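Local structure of putative phosphoglycolate phosphatase (Lactobacillus delbrueckii, 2HI0) at residues Thr33-Asp38 with Val90-Glu95; Val96-Tyr101 with Asn134-Ala139; Tyr4-Phe9 with Asp183-Ile188. The protein probably hydrolyses the phosphate ester of phosphoglycolate, as a phosphatase of the haloacid dehalogenase-like family. One frame throughout, in Å; residues are numbered along the deposited sequence.

Contact 1: residues Thr33-Asp38 with Val90-Glu95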
loop_
_atom_site.group_PDB
_atom_site.type_symbol
_atom_site.label_atom_id
_atom_site.label_comp_id
_atom_site.label_asym_id
_atom_site.label_seq_id
_atom_site.Cartn_x
_atom_site.Cartn_y
_atom_site.Cartn_z
ATOM N N THR A 33 -11.595 -11.839 18.635
ATOM C CA THR A 33 -10.983 -13.158 18.615
ATOM C C THR A 33 -10.116 -13.450 19.864
ATOM O O THR A 33 -9.390 -14.447 19.914
ATOM C CB THR A 33 -10.214 -13.358 17.313
ATOM O OG1 THR A 33 -9.243 -12.315 17.153
ATOM C CG2 THR A 33 -11.143 -13.396 16.113
ATOM N N GLY A 34 -10.263 -12.627 20.898
ATOM C CA GLY A 34 -9.651 -12.916 22.186
ATOM C C GLY A 34 -8.220 -12.455 22.378
ATOM O O GLY A 34 -7.560 -12.881 23.350
ATOM N N HIS A 35 -7.739 -11.558 21.521
ATOM C CA HIS A 35 -6.347 -11.102 21.550
ATOM C C HIS A 35 -6.254 -9.720 22.186
ATOM O O HIS A 35 -7.275 -9.089 22.411
ATOM C CB HIS A 35 -5.767 -11.043 20.154
ATOM C CG HIS A 35 -5.562 -12.392 19.560
ATOM N ND1 HIS A 35 -4.442 -13.143 19.834
ATOM C CD2 HIS A 35 -6.360 -13.164 18.788
ATOM C CE1 HIS A 35 -4.531 -14.306 19.213
ATOM N NE2 HIS A 35 -5.693 -14.357 18.586
ATOM N N ARG A 36 -5.038 -9.291 22.530
ATOM C CA ARG A 36 -4.707 -7.910 22.903
ATOM C C ARG A 36 -5.213 -7.010 21.794
ATOM O O ARG A 36 -5.124 -7.385 20.620
ATOM C CB ARG A 36 -3.165 -7.744 23.073
ATOM C CG ARG A 36 -2.446 -6.752 22.132
ATOM C CD ARG A 36 -0.930 -6.722 22.352
ATOM N NE ARG A 36 -0.381 -5.368 22.208
ATOM C CZ ARG A 36 0.916 -5.052 22.223
ATOM N NH1 ARG A 36 1.857 -5.970 22.336
ATOM N NH2 ARG A 36 1.281 -3.782 22.099
ATOM N N HIS A 37 -5.691 -5.820 22.125
ATOM C CA HIS A 37 -6.334 -4.970 21.123
ATOM C C HIS A 37 -6.124 -3.483 21.380
ATOM O O HIS A 37 -7.053 -2.662 21.260
ATOM C CB HIS A 37 -7.855 -5.297 21.091
ATOM C CG HIS A 37 -8.494 -5.367 22.439
ATOM N ND1 HIS A 37 -8.581 -6.541 23.154
ATOM C CD2 HIS A 37 -9.063 -4.410 23.210
ATOM C CE1 HIS A 37 -9.178 -6.293 24.314
ATOM N NE2 HIS A 37 -9.487 -5.009 24.367
ATOM N N ASP A 38 -4.884 -3.154 21.690
ATOM C CA ASP A 38 -4.474 -1.776 21.945
ATOM C C ASP A 38 -3.331 -1.364 21.017
ATOM O O ASP A 38 -2.447 -0.626 21.416
ATOM C CB ASP A 38 -4.025 -1.654 23.398
ATOM C CG ASP A 38 -2.843 -2.602 23.715
ATOM O OD1 ASP A 38 -2.428 -3.384 22.811
ATOM O OD2 ASP A 38 -2.331 -2.555 24.858
ATOM N N VAL A 90 -4.256 -16.716 11.992
ATOM C CA VAL A 90 -4.311 -15.590 11.041
ATOM C C VAL A 90 -5.683 -15.570 10.310
ATOM O O VAL A 90 -6.382 -14.515 10.262
ATOM C CB VAL A 90 -3.131 -15.630 10.058
ATOM C CG1 VAL A 90 -3.325 -14.602 8.913
ATOM C CG2 VAL A 90 -1.835 -15.330 10.819
ATOM N N ASN A 91 -6.068 -16.723 9.757
ATOM C CA ASN A 91 -7.289 -16.854 8.958
ATOM C C ASN A 91 -8.515 -16.591 9.838
ATOM O O ASN A 91 -9.502 -16.010 9.386
ATOM C CB ASN A 91 -7.377 -18.204 8.259
ATOM C CG ASN A 91 -6.329 -18.372 7.194
ATOM O OD1 ASN A 91 -5.779 -17.394 6.708
ATOM N ND2 ASN A 91 -6.048 -19.623 6.821
ATOM N N ARG A 92 -8.426 -16.961 11.111
ATOM C CA ARG A 92 -9.582 -16.775 12.033
ATOM C C ARG A 92 -9.746 -15.283 12.322
ATOM O O ARG A 92 -10.867 -14.747 12.337
ATOM C CB ARG A 92 -9.403 -17.555 13.321
ATOM C CG ARG A 92 -10.627 -17.591 14.170
ATOM C CD ARG A 92 -10.469 -18.608 15.301
ATOM N NE ARG A 92 -9.655 -18.075 16.401
ATOM C CZ ARG A 92 -10.117 -17.337 17.416
ATOM N NH1 ARG A 92 -11.384 -17.003 17.510
ATOM N NH2 ARG A 92 -9.286 -16.932 18.356
ATOM N N VAL A 93 -8.630 -14.582 12.521
ATOM C CA VAL A 93 -8.678 -13.124 12.726
ATOM C C VAL A 93 -9.160 -12.418 11.433
ATOM O O VAL A 93 -9.984 -11.517 11.469
ATOM C CB VAL A 93 -7.300 -12.571 13.203
ATOM C CG1 VAL A 93 -7.310 -11.065 13.240
ATOM C CG2 VAL A 93 -6.944 -13.119 14.573
ATOM N N LEU A 94 -8.632 -12.854 10.281
ATOM C CA LEU A 94 -9.006 -12.222 8.992
ATOM C C LEU A 94 -10.484 -12.361 8.690
ATOM O O LEU A 94 -11.100 -11.516 8.009
ATOM C CB LEU A 94 -8.177 -12.802 7.859
ATOM C CG LEU A 94 -6.729 -12.308 7.775
ATOM C CD1 LEU A 94 -5.984 -13.054 6.680
ATOM C CD2 LEU A 94 -6.721 -10.830 7.465
ATOM N N GLU A 95 -11.096 -13.445 9.181
ATOM C CA GLU A 95 -12.519 -13.670 8.965
ATOM C C GLU A 95 -13.369 -12.498 9.519
ATOM O O GLU A 95 -14.423 -12.158 8.958
ATOM C CB GLU A 95 -12.917 -14.972 9.654
ATOM C CG GLU A 95 -14.375 -15.342 9.448
ATOM C CD GLU A 95 -14.764 -16.675 10.087
ATOM O OE1 GLU A 95 -14.051 -17.159 10.995
ATOM O OE2 GLU A 95 -15.813 -17.219 9.687
#
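Thr33 and Val93 bring their backbones closest, CA to CA 6.3 Å, where the loop after helix 19-32 passes beside helix 87-103. The helix-ending turn there is a Schellman motif: His35 N bonds to Phe30 O and Gly34 N to Glu31 O, with Gly34 at positive phi (86°) as the C-prime residue. Arg92 NH2 donates to Thr33 O at 2.9 Å. The donor lies in the carbonyl plane, on a lone pair, but the N-H...O angle of 139° shows a bent bond, with the oxygen tilted out of the guanidinium plane. Arg92 leaves its helix with CG anti to the backbone N and bends at chi3 (79°); its side chain and that of Thr33 run antiparallel, with Thr33 CB over one guanidinium face, 3.8 Å from NH1. Val93 CG2 packs 3.5 Å from Thr33 OG1, a van der Waals touch only; that hydroxyl is hydrogen-bonded to Ala29 O. The same methyl approaches His35 CD2 obliquely at 4.3 Å. Glu89 OE2 forms a salt bridge with Arg92 NH2 and a hydrogen bond with His35 NE2, while Glu63 takes His35 ND1. With carboxylates at both ring nitrogens, His35 may tend toward protonation, although nearby Arg92 would oppose this. One bond from a charged guanidinium to a neutral carbonyl, plus van der Waals touches, ties the end of helix 19-32 to helix 87-103 in what is probably the helical cap of a HAD phosphatase.

Contact 2: residues Val96-Tyr101 with Asn134-Ala139; sequences VFKPYY and NKPNEA
Lys135 NZ has two partners: it donates to Tyr101 OH at 2.7 Å and forms a salt bridge with Asp12 OD1, outside the contact, from one of the aspartates that bind the sodium ion. The lysine side chain runs extended through CD, with CG anti to the backbone N, and then folds at both chi3 (-59°) and chi4 (-57°), which turns NZ toward the phenol. The two side chains cross at about a right angle, and CE follows NZ to within 3.5 Å of Tyr101 OH. Tyr101 is directed across from its helix with CG anti to the backbone N (chi1 180°), and its CE2 also meets Ala139 CB at 3.9 Å, an apolar touch beside the polar one. The ammonium and the methyl both approach the ring obliquely.

At the more exposed end, Lys98 and Glu138 cross at about a right angle without forming a salt bridge. Lys98 NZ stays 4.2 Å from Glu138 OE2, whereas the methylene CE comes nearer to that oxygen, at 3.6 Å. Water carries much of the polar contact instead: one molecule donates to both Lys98 O and Glu138 OE2, lying in the plane of the Tyr101 ring at its edge, and a second donates to Glu138 OE1 while accepting only weakly from Lys98 NZ. Pro136, at the N-cap position of helix 137-147, offers CG to Lys98 CE at 4.4 Å.

The contact therefore joins helix 87-103, probably of the cap, to the Rossmann-like core beside the sodium site, at the turn between strand 128-133 and helix 137-147. Asp12 fits the HAD DxDx(T/V) pattern. Leu22 of helix 19-32 touches Tyr101, Val52 of helix 52-63 touches Pro136, and Val140 and Leu143 pack on Lys135.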
loop_
_atom_site.group_PDB
_atom_site.type_symbol
_atom_site.label_atom_id
_atom_site.label_comp_id
_atom_site.label_asym_id
_atom_site.label_seq_id
_atom_site.Cartn_x
_atom_site.Cartn_y
_atom_site.Cartn_z
ATOM N N VAL A 96 -12.908 -11.910 10.611
ATOM C CA VAL A 96 -13.517 -10.722 11.200
ATOM C C VAL A 96 -12.973 -9.454 10.561
ATOM O O VAL A 96 -13.725 -8.585 10.172
ATOM C CB VAL A 96 -13.278 -10.671 12.740
ATOM C CG1 VAL A 96 -13.919 -9.401 13.371
ATOM C CG2 VAL A 96 -13.770 -12.013 13.384
ATOM N N PHE A 97 -11.653 -9.358 10.449
ATOM C CA PHE A 97 -11.029 -8.121 9.957
ATOM C C PHE A 97 -11.446 -7.685 8.530
ATOM O O PHE A 97 -11.718 -6.482 8.279
ATOM C CB PHE A 97 -9.520 -8.262 9.968
ATOM C CG PHE A 97 -8.800 -7.045 9.438
ATOM C CD1 PHE A 97 -8.607 -5.914 10.238
ATOM C CD2 PHE A 97 -8.321 -7.035 8.157
ATOM C CE1 PHE A 97 -7.970 -4.795 9.721
ATOM C CE2 PHE A 97 -7.710 -5.905 7.645
ATOM C CZ PHE A 97 -7.518 -4.790 8.430
ATOM N N LYS A 98 -11.439 -8.630 7.585
ATOM C CA LYS A 98 -11.671 -8.238 6.187
ATOM C C LYS A 98 -13.035 -7.560 5.974
ATOM O O LYS A 98 -13.124 -6.447 5.479
ATOM C CB LYS A 98 -11.455 -9.433 5.259
ATOM C CG LYS A 98 -9.984 -9.815 5.193
ATOM C CD LYS A 98 -9.648 -10.796 4.060
ATOM C CE LYS A 98 -10.225 -10.358 2.703
ATOM N NZ LYS A 98 -9.556 -11.046 1.554
ATOM N N PRO A 99 -14.113 -8.199 6.389
ATOM C CA PRO A 99 -15.415 -7.544 6.223
ATOM C C PRO A 99 -15.593 -6.304 7.099
ATOM O O PRO A 99 -16.155 -5.278 6.647
ATOM C CB PRO A 99 -16.419 -8.621 6.620
ATOM C CG PRO A 99 -15.640 -9.603 7.398
ATOM C CD PRO A 99 -14.232 -9.563 6.945
ATOM N N TYR A 100 -15.045 -6.362 8.312
ATOM C CA TYR A 100 -15.166 -5.183 9.183
ATOM C C TYR A 100 -14.487 -3.978 8.563
ATOM O O TYR A 100 -15.068 -2.899 8.446
ATOM C CB TYR A 100 -14.611 -5.455 10.554
ATOM C CG TYR A 100 -14.882 -4.294 11.478
ATOM C CD1 TYR A 100 -16.079 -4.243 12.200
ATOM C CD2 TYR A 100 -13.972 -3.226 11.602
ATOM C CE1 TYR A 100 -16.340 -3.164 13.063
ATOM C CE2 TYR A 100 -14.221 -2.161 12.443
ATOM C CZ TYR A 100 -15.408 -2.128 13.168
ATOM O OH TYR A 100 -15.647 -1.046 14.017
ATOM N N TYR A 101 -13.233 -4.173 8.159
ATOM C CA TYR A 101 -12.496 -3.107 7.499
ATOM C C TYR A 101 -13.222 -2.574 6.233
ATOM O O TYR A 101 -13.373 -1.344 6.068
ATOM C CB TYR A 101 -11.060 -3.543 7.194
ATOM C CG TYR A 101 -10.333 -2.413 6.505
ATOM C CD1 TYR A 101 -10.052 -1.240 7.170
ATOM C CD2 TYR A 101 -9.940 -2.522 5.207
ATOM C CE1 TYR A 101 -9.398 -0.201 6.544
ATOM C CE2 TYR A 101 -9.294 -1.498 4.571
ATOM C CZ TYR A 101 -9.023 -0.328 5.231
ATOM O OH TYR A 101 -8.393 0.703 4.561
ATOM N N ASN A 134 -1.890 -3.532 -2.284
ATOM C CA ASN A 134 -2.062 -4.797 -1.536
ATOM C C ASN A 134 -3.240 -4.752 -0.569
ATOM O O ASN A 134 -3.547 -5.772 0.041
ATOM C CB ASN A 134 -0.781 -5.197 -0.730
ATOM C CG ASN A 134 0.236 -5.976 -1.591
ATOM O OD1 ASN A 134 -0.111 -6.453 -2.684
ATOM N ND2 ASN A 134 1.474 -6.071 -1.110
ATOM N N LYS A 135 -3.952 -3.625 -0.525
ATOM C CA LYS A 135 -5.243 -3.558 0.189
ATOM C C LYS A 135 -6.249 -4.478 -0.508
ATOM O O LYS A 135 -6.260 -4.552 -1.746
ATOM C CB LYS A 135 -5.762 -2.131 0.209
ATOM C CG LYS A 135 -7.104 -1.977 0.921
ATOM C CD LYS A 135 -7.594 -0.498 0.916
ATOM C CE LYS A 135 -6.642 0.492 1.577
ATOM N NZ LYS A 135 -6.305 0.154 2.995
ATOM N N PRO A 136 -7.048 -5.227 0.242
ATOM C CA PRO A 136 -8.002 -6.050 -0.490
ATOM C C PRO A 136 -8.814 -5.271 -1.515
ATOM O O PRO A 136 -9.252 -4.125 -1.259
ATOM C CB PRO A 136 -8.928 -6.602 0.618
ATOM C CG PRO A 136 -8.041 -6.597 1.825
ATOM C CD PRO A 136 -7.218 -5.354 1.703
ATOM N N ASN A 137 -9.001 -5.880 -2.681
ATOM C CA ASN A 137 -9.665 -5.210 -3.789
ATOM C C ASN A 137 -11.040 -4.602 -3.457
ATOM O O ASN A 137 -11.361 -3.555 -3.944
ATOM C CB ASN A 137 -9.817 -6.162 -4.966
ATOM C CG ASN A 137 -10.269 -5.459 -6.240
ATOM O OD1 ASN A 137 -9.642 -4.528 -6.714
ATOM N ND2 ASN A 137 -11.361 -5.925 -6.817
ATOM N N GLU A 138 -11.855 -5.282 -2.664
ATOM C CA GLU A 138 -13.190 -4.786 -2.345
ATOM C C GLU A 138 -13.112 -3.401 -1.689
ATOM O O GLU A 138 -13.898 -2.496 -2.019
ATOM C CB GLU A 138 -13.897 -5.795 -1.451
ATOM C CG GLU A 138 -13.218 -6.050 -0.093
ATOM C CD GLU A 138 -12.212 -7.228 -0.068
ATOM O OE1 GLU A 138 -11.771 -7.748 -1.175
ATOM O OE2 GLU A 138 -11.885 -7.611 1.108
ATOM N N ALA A 139 -12.130 -3.214 -0.801
ATOM C CA ALA A 139 -11.939 -1.945 -0.100
ATOM C C ALA A 139 -11.296 -0.901 -1.053
ATOM O O ALA A 139 -11.703 0.259 -1.077
ATOM C CB ALA A 139 -11.061 -2.119 1.137
HETATM O O HOH W 1 -11.183 -5.715 3.410
HETATM O O HOH W 2 -9.579 -9.554 -1.584
#

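Contact 3: residues Tyr4-Phe9 with Asp183-Ile188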
loop_
_atom_site.group_PDB
_atom_site.type_symbol
_atom_site.label_atom_id
_atom_site.label_comp_id
_atom_site.label_asym_id
_atom_site.label_seq_id
_atom_site.Cartn_x
_atom_site.Cartn_y
_atom_site.Cartn_z
ATOM N N TYR A 4 6.976 10.426 -18.101
ATOM C CA TYR A 4 6.150 9.279 -17.833
ATOM C C TYR A 4 4.774 9.546 -18.417
ATOM O O TYR A 4 4.159 10.595 -18.170
ATOM C CB TYR A 4 6.055 8.976 -16.332
ATOM C CG TYR A 4 7.383 8.742 -15.664
ATOM C CD1 TYR A 4 8.208 7.673 -16.048
ATOM C CD2 TYR A 4 7.861 9.616 -14.689
ATOM C CE1 TYR A 4 9.429 7.456 -15.407
ATOM C CE2 TYR A 4 9.094 9.421 -14.098
ATOM C CZ TYR A 4 9.876 8.349 -14.468
ATOM O OH TYR A 4 11.116 8.136 -13.869
ATOM N N LYS A 5 4.282 8.584 -19.199
ATOM C CA LYS A 5 2.924 8.619 -19.729
ATOM C C LYS A 5 1.908 7.959 -18.761
ATOM O O LYS A 5 0.708 8.122 -18.925
ATOM C CB LYS A 5 2.898 7.913 -21.088
ATOM C CG LYS A 5 3.740 8.618 -22.130
ATOM C CD LYS A 5 3.693 7.853 -23.443
ATOM C CE LYS A 5 4.704 8.339 -24.471
ATOM N NZ LYS A 5 4.829 7.256 -25.518
ATOM N N ALA A 6 2.390 7.210 -17.771
ATOM C CA ALA A 6 1.514 6.583 -16.768
ATOM C C ALA A 6 2.141 6.684 -15.392
ATOM O O ALA A 6 3.330 6.475 -15.250
ATOM C CB ALA A 6 1.201 5.120 -17.114
ATOM N N ALA A 7 1.321 6.999 -14.381
ATOM C CA ALA A 7 1.767 7.052 -12.964
ATOM C C ALA A 7 0.862 6.092 -12.226
ATOM O O ALA A 7 -0.356 6.224 -12.265
ATOM C CB ALA A 7 1.650 8.495 -12.359
ATOM N N ILE A 8 1.495 5.097 -11.617
ATOM C CA ILE A 8 0.835 3.985 -10.937
ATOM C C ILE A 8 1.144 4.154 -9.453
ATOM O O ILE A 8 2.323 4.129 -9.054
ATOM C CB ILE A 8 1.352 2.642 -11.450
ATOM C CG1 ILE A 8 1.220 2.543 -12.958
ATOM C CG2 ILE A 8 0.572 1.496 -10.791
ATOM C CD1 ILE A 8 1.957 1.259 -13.504
ATOM N N PHE A 9 0.091 4.349 -8.650
ATOM C CA PHE A 9 0.210 4.675 -7.235
ATOM C C PHE A 9 -0.210 3.491 -6.353
ATOM O O PHE A 9 -1.221 2.809 -6.602
ATOM C CB PHE A 9 -0.723 5.817 -6.843
ATOM C CG PHE A 9 -0.435 7.116 -7.540
ATOM C CD1 PHE A 9 -0.872 7.341 -8.827
ATOM C CD2 PHE A 9 0.333 8.075 -6.926
ATOM C CE1 PHE A 9 -0.603 8.533 -9.456
ATOM C CE2 PHE A 9 0.581 9.285 -7.572
ATOM C CZ PHE A 9 0.127 9.484 -8.827
ATOM N N ASP A 183 8.888 1.503 -19.753
ATOM C CA ASP A 183 9.915 2.540 -19.595
ATOM C C ASP A 183 9.305 3.962 -19.520
ATOM O O ASP A 183 10.016 4.927 -19.230
ATOM C CB ASP A 183 10.947 2.434 -20.739
ATOM C CG ASP A 183 10.315 2.620 -22.105
ATOM O OD1 ASP A 183 9.694 1.655 -22.611
ATOM O OD2 ASP A 183 10.427 3.735 -22.669
ATOM N N LYS A 184 8.000 4.076 -19.815
ATOM C CA LYS A 184 7.247 5.326 -19.691
ATOM C C LYS A 184 6.266 5.263 -18.527
ATOM O O LYS A 184 5.342 6.084 -18.455
ATOM C CB LYS A 184 6.495 5.661 -21.012
ATOM C CG LYS A 184 7.418 6.124 -22.193
ATOM C CD LYS A 184 8.006 7.549 -21.947
ATOM C CE LYS A 184 8.696 8.116 -23.170
ATOM N NZ LYS A 184 9.570 9.310 -22.857
ATOM N N CYS A 185 6.443 4.277 -17.647
ATOM C CA CYS A 185 5.651 4.168 -16.414
ATOM C C CYS A 185 6.507 4.521 -15.184
ATOM O O CYS A 185 7.711 4.290 -15.174
ATOM C CB CYS A 185 5.122 2.738 -16.229
ATOM S SG CYS A 185 3.945 2.217 -17.416
ATOM N N VAL A 186 5.883 5.090 -14.151
ATOM C CA VAL A 186 6.544 5.226 -12.859
ATOM C C VAL A 186 5.583 4.715 -11.759
ATOM O O VAL A 186 4.373 4.855 -11.863
ATOM C CB VAL A 186 7.019 6.694 -12.608
ATOM C CG1 VAL A 186 5.831 7.656 -12.558
ATOM C CG2 VAL A 186 7.874 6.814 -11.334
ATOM N N TYR A 187 6.154 4.057 -10.767
ATOM C CA TYR A 187 5.384 3.545 -9.642
ATOM C C TYR A 187 5.699 4.446 -8.454
ATOM O O TYR A 187 6.850 4.799 -8.226
ATOM C CB TYR A 187 5.755 2.084 -9.332
ATOM C CG TYR A 187 4.726 1.429 -8.442
ATOM C CD1 TYR A 187 3.574 0.815 -8.940
ATOM C CD2 TYR A 187 4.847 1.559 -7.073
ATOM C CE1 TYR A 187 2.597 0.301 -8.068
ATOM C CE2 TYR A 187 3.887 1.040 -6.211
ATOM C CZ TYR A 187 2.773 0.417 -6.715
ATOM O OH TYR A 187 1.818 -0.062 -5.817
ATOM N N ILE A 188 4.687 4.788 -7.682
ATOM C CA ILE A 188 4.813 5.753 -6.566
ATOM C C ILE A 188 4.319 5.054 -5.310
ATOM O O ILE A 188 3.201 4.563 -5.265
ATOM C CB ILE A 188 3.994 6.995 -6.789
ATOM C CG1 ILE A 188 4.364 7.695 -8.119
ATOM C CG2 ILE A 188 4.113 7.936 -5.553
ATOM C CD1 ILE A 188 3.325 7.461 -9.188
#
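Val186 sits squarely on the Tyr4 ring, its CB 3.5 Å from the centroid and 2° off the normal, a CH-pi contact in the tightly packed part of this parallel strand pair. The strands run at 23° to each other, with Ala6 opposite Cys185 and Phe9 opposite Ile188. Lys184 O accepts from both Lys5 N and Ala6 N. Ile8 is gripped on both backbone atoms: its N donates to Val186 O at 2.9 Å, and its O accepts from Ile188 N at 2.8 Å. On the face carrying Ala7 and Phe9, Ile188 CD1 lies over the centre of the Phe9 ring, 3.7 Å from its centroid, and also meets Ala7 CB. On the other face, Ile8 CG2 packs 3.6 Å from Tyr187 CD1.

The looser, solvent-side part is the pair of lysine side chains: exposed Lys5 and partly exposed Lys184 barely meet, CE to CG 4.2 Å.

Strand 128-133 flanks strand 6-9 on its other edge, making this pair the centre of the Rossmann-like HAD sheet. Helix 115-124 covers Phe9, helix 169-178 covers Ala6 and Ile8, and Tyr187 touches Asp10 of the sodium site.

Contact 3 belongs to the core of the parallel sheet, whereas contact 1 is partly buried at the periphery, across the chain's centre and about 37 Å away between centres. Contact 2 is also buried, and its nearest atoms come within about 6 Å of contact 3. Contacts 1 and 2 share helix 87-103 and touch through Thr33 CG2 and Val96 CG2, 4.0 Å apart. Their chemistry follows their places: backbone ladder and ring-face packing in contact 3, a lysine-tyrosine bond and bridging water in contact 2, an arginine on a helix-end carbonyl in contact 1. Contacts 2 and 3 come similarly near the sodium ion, the side chains of Lys135 and Tyr187 lying about 8 Å and about 7 Å from it.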